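Local coordinates for protein lasso peptide isopeptidase AtxE2 (Asticcacaulis excentricus, PDB 5TXE) that hydrolyses the isopeptide bond of the lasso peptides astexin-2 and astexin-3, turning the threaded substrates into linear peptides, at residues F443-G447 / T448-N452; A644-L647 / A648-R652. The protein carries 1 engineered substitution. All coordinates share one frame; numbering follows the deposited sequence.

Interaction 1. Residues F443-G447 / T448-N452; sequences FLRGG and TGDEN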
loop_
_atom_site.group_PDB
_atom_site.type_symbol
_atom_site.label_atom_id
_atom_site.label_comp_id
_atom_site.label_asym_id
_atom_site.label_seq_id
_atom_site.Cartn_x
_atom_site.Cartn_y
_atom_site.Cartn_z
ATOM N N PHE A 443 -2.025 8.674 7.442
ATOM C CA PHE A 443 -1.657 8.553 8.835
ATOM C C PHE A 443 -0.185 8.131 8.945
ATOM O O PHE A 443 0.263 7.286 8.211
ATOM C CB PHE A 443 -2.600 7.585 9.532
ATOM C CG PHE A 443 -2.204 7.264 10.907
ATOM C CD1 PHE A 443 -2.026 8.280 11.852
ATOM C CD2 PHE A 443 -1.954 5.910 11.286
ATOM C CE1 PHE A 443 -1.586 7.975 13.159
ATOM C CE2 PHE A 443 -1.539 5.600 12.593
ATOM C CZ PHE A 443 -1.355 6.634 13.534
ATOM N N LEU A 444 0.561 8.785 9.805
ATOM C CA LEU A 444 1.970 8.428 10.037
ATOM C C LEU A 444 2.041 7.169 10.872
ATOM O O LEU A 444 1.965 7.234 12.093
ATOM C CB LEU A 444 2.658 9.567 10.754
ATOM C CG LEU A 444 2.712 10.879 9.929
ATOM C CD1 LEU A 444 3.315 11.984 10.766
ATOM C CD2 LEU A 444 3.470 10.759 8.639
ATOM N N ARG A 445 2.104 6.011 10.207
ATOM C CA ARG A 445 2.048 4.715 10.889
ATOM C C ARG A 445 3.453 4.105 10.766
ATOM O O ARG A 445 4.295 4.376 11.635
ATOM C CB ARG A 445 0.940 3.869 10.286
ATOM C CG ARG A 445 0.696 2.497 10.877
ATOM C CD ARG A 445 -0.426 1.650 10.277
ATOM N NE ARG A 445 -1.763 2.090 10.561
ATOM C CZ ARG A 445 -2.497 1.625 11.550
ATOM N NH1 ARG A 445 -2.008 0.781 12.436
ATOM N NH2 ARG A 445 -3.707 2.074 11.669
ATOM N N GLY A 446 3.736 3.364 9.694
ATOM C CA GLY A 446 5.049 2.693 9.561
ATOM C C GLY A 446 5.715 2.934 8.224
ATOM O O GLY A 446 6.662 2.234 7.839
ATOM N N GLY A 447 5.241 3.943 7.495
ATOM C CA GLY A 447 5.749 4.192 6.148
ATOM C C GLY A 447 5.312 3.080 5.245
ATOM O O GLY A 447 4.429 2.309 5.604
ATOM N N THR A 448 5.913 2.945 4.076
ATOM C CA THR A 448 5.416 1.959 3.137
ATOM C C THR A 448 5.632 0.591 3.707
ATOM O O THR A 448 6.719 0.256 4.204
ATOM C CB THR A 448 6.147 2.076 1.796
ATOM O OG1 THR A 448 5.959 3.400 1.306
ATOM C CG2 THR A 448 5.582 1.121 0.811
ATOM N N GLY A 449 4.587 -0.213 3.658
ATOM C CA GLY A 449 4.643 -1.571 4.221
ATOM C C GLY A 449 4.509 -1.682 5.711
ATOM O O GLY A 449 4.557 -2.768 6.262
ATOM N N ASP A 450 4.323 -0.566 6.372
ATOM C CA ASP A 450 4.169 -0.516 7.821
ATOM C C ASP A 450 5.295 -1.241 8.579
ATOM O O ASP A 450 5.061 -2.203 9.312
ATOM C CB ASP A 450 2.758 -1.025 8.251
ATOM C CG ASP A 450 2.485 -0.749 9.759
ATOM O OD1 ASP A 450 3.406 -0.167 10.414
ATOM O OD2 ASP A 450 1.414 -1.169 10.281
ATOM N N GLU A 451 6.521 -0.762 8.388
ATOM C CA GLU A 451 7.713 -1.419 8.914
ATOM C C GLU A 451 8.485 -0.529 9.890
ATOM O O GLU A 451 9.303 -1.032 10.663
ATOM C CB GLU A 451 8.737 -1.597 7.791
ATOM C CG GLU A 451 8.861 -2.863 7.043
ATOM C CD GLU A 451 9.106 -4.146 7.860
ATOM O OE1 GLU A 451 10.273 -4.738 7.913
ATOM O OE2 GLU A 451 8.033 -4.609 8.305
ATOM N N ASN A 452 8.358 0.783 9.744
ATOM C CA ASN A 452 9.234 1.689 10.472
ATOM C C ASN A 452 8.411 2.687 11.230
ATOM O O ASN A 452 7.819 3.570 10.622
ATOM C CB ASN A 452 10.187 2.378 9.513
ATOM C CG ASN A 452 11.172 1.385 8.878
ATOM O OD1 ASN A 452 12.149 1.015 9.502
ATOM N ND2 ASN A 452 10.868 0.923 7.649
HETATM O O HOH W 1 0.569 -0.725 12.728
HETATM O O HOH W 2 8.567 1.672 6.012
#
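G447 and D450 close a type II beta turn in the loop between strand 431-436 and helix 454-459, part of the alpha/beta-hydrolase fold. The turn bond runs from D450 N to G447 O at 3.0 Å. The donor stands above the carbonyl plane, 41° out of it.

Next to the turn, G446 O takes two backbone donors. E451 N lies 3.0 Å and N452 N 2.9 Å from G446 O, and they come from opposite faces of its plane. Water 2 also donates to G446 O and to T448 O, and accepts from N452 ND2. The carbonyl is thus gripped three times.

D450 holds its CG anti to the backbone N (chi1 -170°), which brings the carboxylate to the G446 backbone and the aliphatic part of the R445 side chain. OD1 of D450 sits 3.4 Å from G446 CA and makes a probable hydrogen bond with Y650 OH. OD2 of D450 touches R445 CD. The guanidinium and carboxylate planes lie 66° apart, and the charged groups do not meet directly. R445 NH1 also binds L46 O.

T448 OG1 hydrogen-bonds to Y438 N. Y438 stabilises the alkoxide intermediate, so the turn is tied to the backbone of a catalytic residue. T448 also packs on an apolar side chain of the bound peptide.

Water 1 links the two charges, accepting from R445 NH1 at 3.0 Å and donating to D450 OD2 at 2.6 Å.

Interaction 2. Residues A644-L647 / A648-R652; sequences AHRL and AVYNR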
loop_
_atom_site.group_PDB
_atom_site.type_symbol
_atom_site.label_atom_id
_atom_site.label_comp_id
_atom_site.label_asym_id
_atom_site.label_seq_id
_atom_site.Cartn_x
_atom_site.Cartn_y
_atom_site.Cartn_z
ATOM N N ALA A 644 2.813 -10.122 15.790
ATOM C CA ALA A 644 3.978 -10.267 16.671
ATOM C C ALA A 644 5.235 -9.903 15.916
ATOM O O ALA A 644 6.154 -9.288 16.449
ATOM C CB ALA A 644 4.081 -11.683 17.212
ATOM N N HIS A 645 5.252 -10.273 14.651
ATOM C CA HIS A 645 6.414 -9.946 13.847
ATOM C C HIS A 645 6.573 -8.444 13.681
ATOM O O HIS A 645 7.699 -7.915 13.741
ATOM C CB HIS A 645 6.319 -10.566 12.480
ATOM C CG HIS A 645 6.451 -12.036 12.473
ATOM N ND1 HIS A 645 6.170 -12.796 11.360
ATOM C CD2 HIS A 645 6.873 -12.895 13.425
ATOM C CE1 HIS A 645 6.397 -14.065 11.638
ATOM N NE2 HIS A 645 6.766 -14.155 12.904
ATOM N N ARG A 646 5.474 -7.777 13.363
ATOM C CA ARG A 646 5.526 -6.324 13.148
ATOM C C ARG A 646 6.001 -5.639 14.384
ATOM O O ARG A 646 6.853 -4.765 14.322
ATOM C CB ARG A 646 4.167 -5.802 12.741
ATOM C CG ARG A 646 4.035 -4.258 12.684
ATOM C CD ARG A 646 2.851 -3.804 11.812
ATOM N NE ARG A 646 3.209 -3.907 10.394
ATOM C CZ ARG A 646 2.799 -4.851 9.555
ATOM N NH1 ARG A 646 1.885 -5.786 9.901
ATOM N NH2 ARG A 646 3.309 -4.858 8.334
ATOM N N LEU A 647 5.492 -6.046 15.546
ATOM C CA LEU A 647 5.923 -5.425 16.772
ATOM C C LEU A 647 7.402 -5.612 17.024
ATOM O O LEU A 647 8.081 -4.721 17.498
ATOM C CB LEU A 647 5.092 -5.961 17.953
ATOM C CG LEU A 647 5.502 -5.406 19.324
ATOM C CD1 LEU A 647 5.376 -3.908 19.345
ATOM C CD2 LEU A 647 4.639 -5.986 20.457
ATOM N N ALA A 648 7.906 -6.807 16.709
ATOM C CA ALA A 648 9.301 -7.133 16.911
ATOM C C ALA A 648 10.169 -6.346 15.931
ATOM O O ALA A 648 11.204 -5.880 16.286
ATOM C CB ALA A 648 9.483 -8.608 16.701
ATOM N N VAL A 649 9.694 -6.147 14.720
ATOM C CA VAL A 649 10.373 -5.301 13.766
ATOM C C VAL A 649 10.466 -3.830 14.271
ATOM O O VAL A 649 11.541 -3.243 14.301
ATOM C CB VAL A 649 9.648 -5.340 12.426
ATOM C CG1 VAL A 649 10.185 -4.261 11.458
ATOM C CG2 VAL A 649 9.879 -6.692 11.787
ATOM N N TYR A 650 9.320 -3.269 14.679
ATOM C CA TYR A 650 9.262 -1.941 15.290
ATOM C C TYR A 650 10.299 -1.800 16.383
ATOM O O TYR A 650 11.088 -0.848 16.394
ATOM C CB TYR A 650 7.918 -1.681 15.941
ATOM C CG TYR A 650 6.729 -1.377 15.051
ATOM C CD1 TYR A 650 6.826 -1.193 13.667
ATOM C CD2 TYR A 650 5.467 -1.233 15.621
ATOM C CE1 TYR A 650 5.692 -0.927 12.882
ATOM C CE2 TYR A 650 4.350 -0.909 14.861
ATOM C CZ TYR A 650 4.461 -0.740 13.507
ATOM O OH TYR A 650 3.329 -0.390 12.851
ATOM N N ASN A 651 10.315 -2.749 17.309
ATOM C CA ASN A 651 11.187 -2.621 18.489
ATOM C C ASN A 651 12.655 -2.766 18.171
ATOM O O ASN A 651 13.478 -2.050 18.733
ATOM C CB ASN A 651 10.829 -3.651 19.528
ATOM C CG ASN A 651 9.612 -3.240 20.324
ATOM O OD1 ASN A 651 9.451 -2.090 20.635
ATOM N ND2 ASN A 651 8.783 -4.177 20.675
ATOM N N ARG A 652 13.001 -3.679 17.269
ATOM C CA ARG A 652 14.377 -3.833 16.943
ATOM C C ARG A 652 14.884 -2.629 16.123
ATOM O O ARG A 652 16.061 -2.272 16.176
ATOM C CB ARG A 652 14.584 -5.142 16.189
ATOM C CG ARG A 652 16.056 -5.506 16.056
ATOM C CD ARG A 652 16.210 -6.806 15.256
ATOM N NE ARG A 652 15.935 -8.011 16.047
ATOM C CZ ARG A 652 14.846 -8.763 15.942
ATOM N NH1 ARG A 652 13.892 -8.440 15.159
ATOM N NH2 ARG A 652 14.710 -9.842 16.697
#
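Helix 643-662 carries this contact, and R646 and Y650 lie one turn apart on it. CG of R646 rests over one face of the Y650 ring as a CH-pi contact, 3.9 Å from the ring centroid and 22° off the normal. It is displaced toward the rim, nearest to Y650 CZ. CD of R646 continues to the hydroxyl end of the ring, 3.6 Å from Y650 OH. R646 keeps CG anti to its N (chi1 171°), which brings CG over the hydroxyl end of the ring. A bend at chi3 then turns the guanidinium, whose plane is 66° from that of the ring. Y650 OH lies at the guanidinium edge, near its plane.

The backbone beneath is a regular alpha helix with four i to i+4 bonds. Y650 N donates to R646 O at 2.9 Å. V649 N reaches H645 O, A648 N reaches A644 O and N651 N reaches L647 O. This helix follows strand 628-633, an edge strand of the central sheet of the hydrolase domain, and A648 and V649 pack on Y633 of that strand.

On another side of the helix, L647 meets N651. CD1 of L647 lies 3.7 Å from N651 ND2. Both side chains also touch P40 of helix 40-44.

The polar ends of R646 and Y650 turn to loop 443-452, where D450 is the partner of the Y650 hydroxyl. R646 NE bonds to D450 O, and R646 NH2 bonds to G449 O. R646 NH2 also bonds to K640 O, just ahead of the helix.

In the fold
Interaction 1 is a buried loop contact about 9 Å from the centre of the chain. Interaction 2 is partly buried, about 19 Å from that centre. Their own centres are 12 Å apart, and the loop packs directly on the helix. V649 CG1 packs against the carbonyl oxygen E451 O, 3.4 Å away. The chemistry differs with place. The loop has no repeating bond pattern and relies on a turn, a shared carbonyl and waters. The helix has regular backbone bonding and side-chain packing. The 448-452 segment faces the catalytic centre through T448, whereas 644-652 joins the loop to the edge strand 628-633.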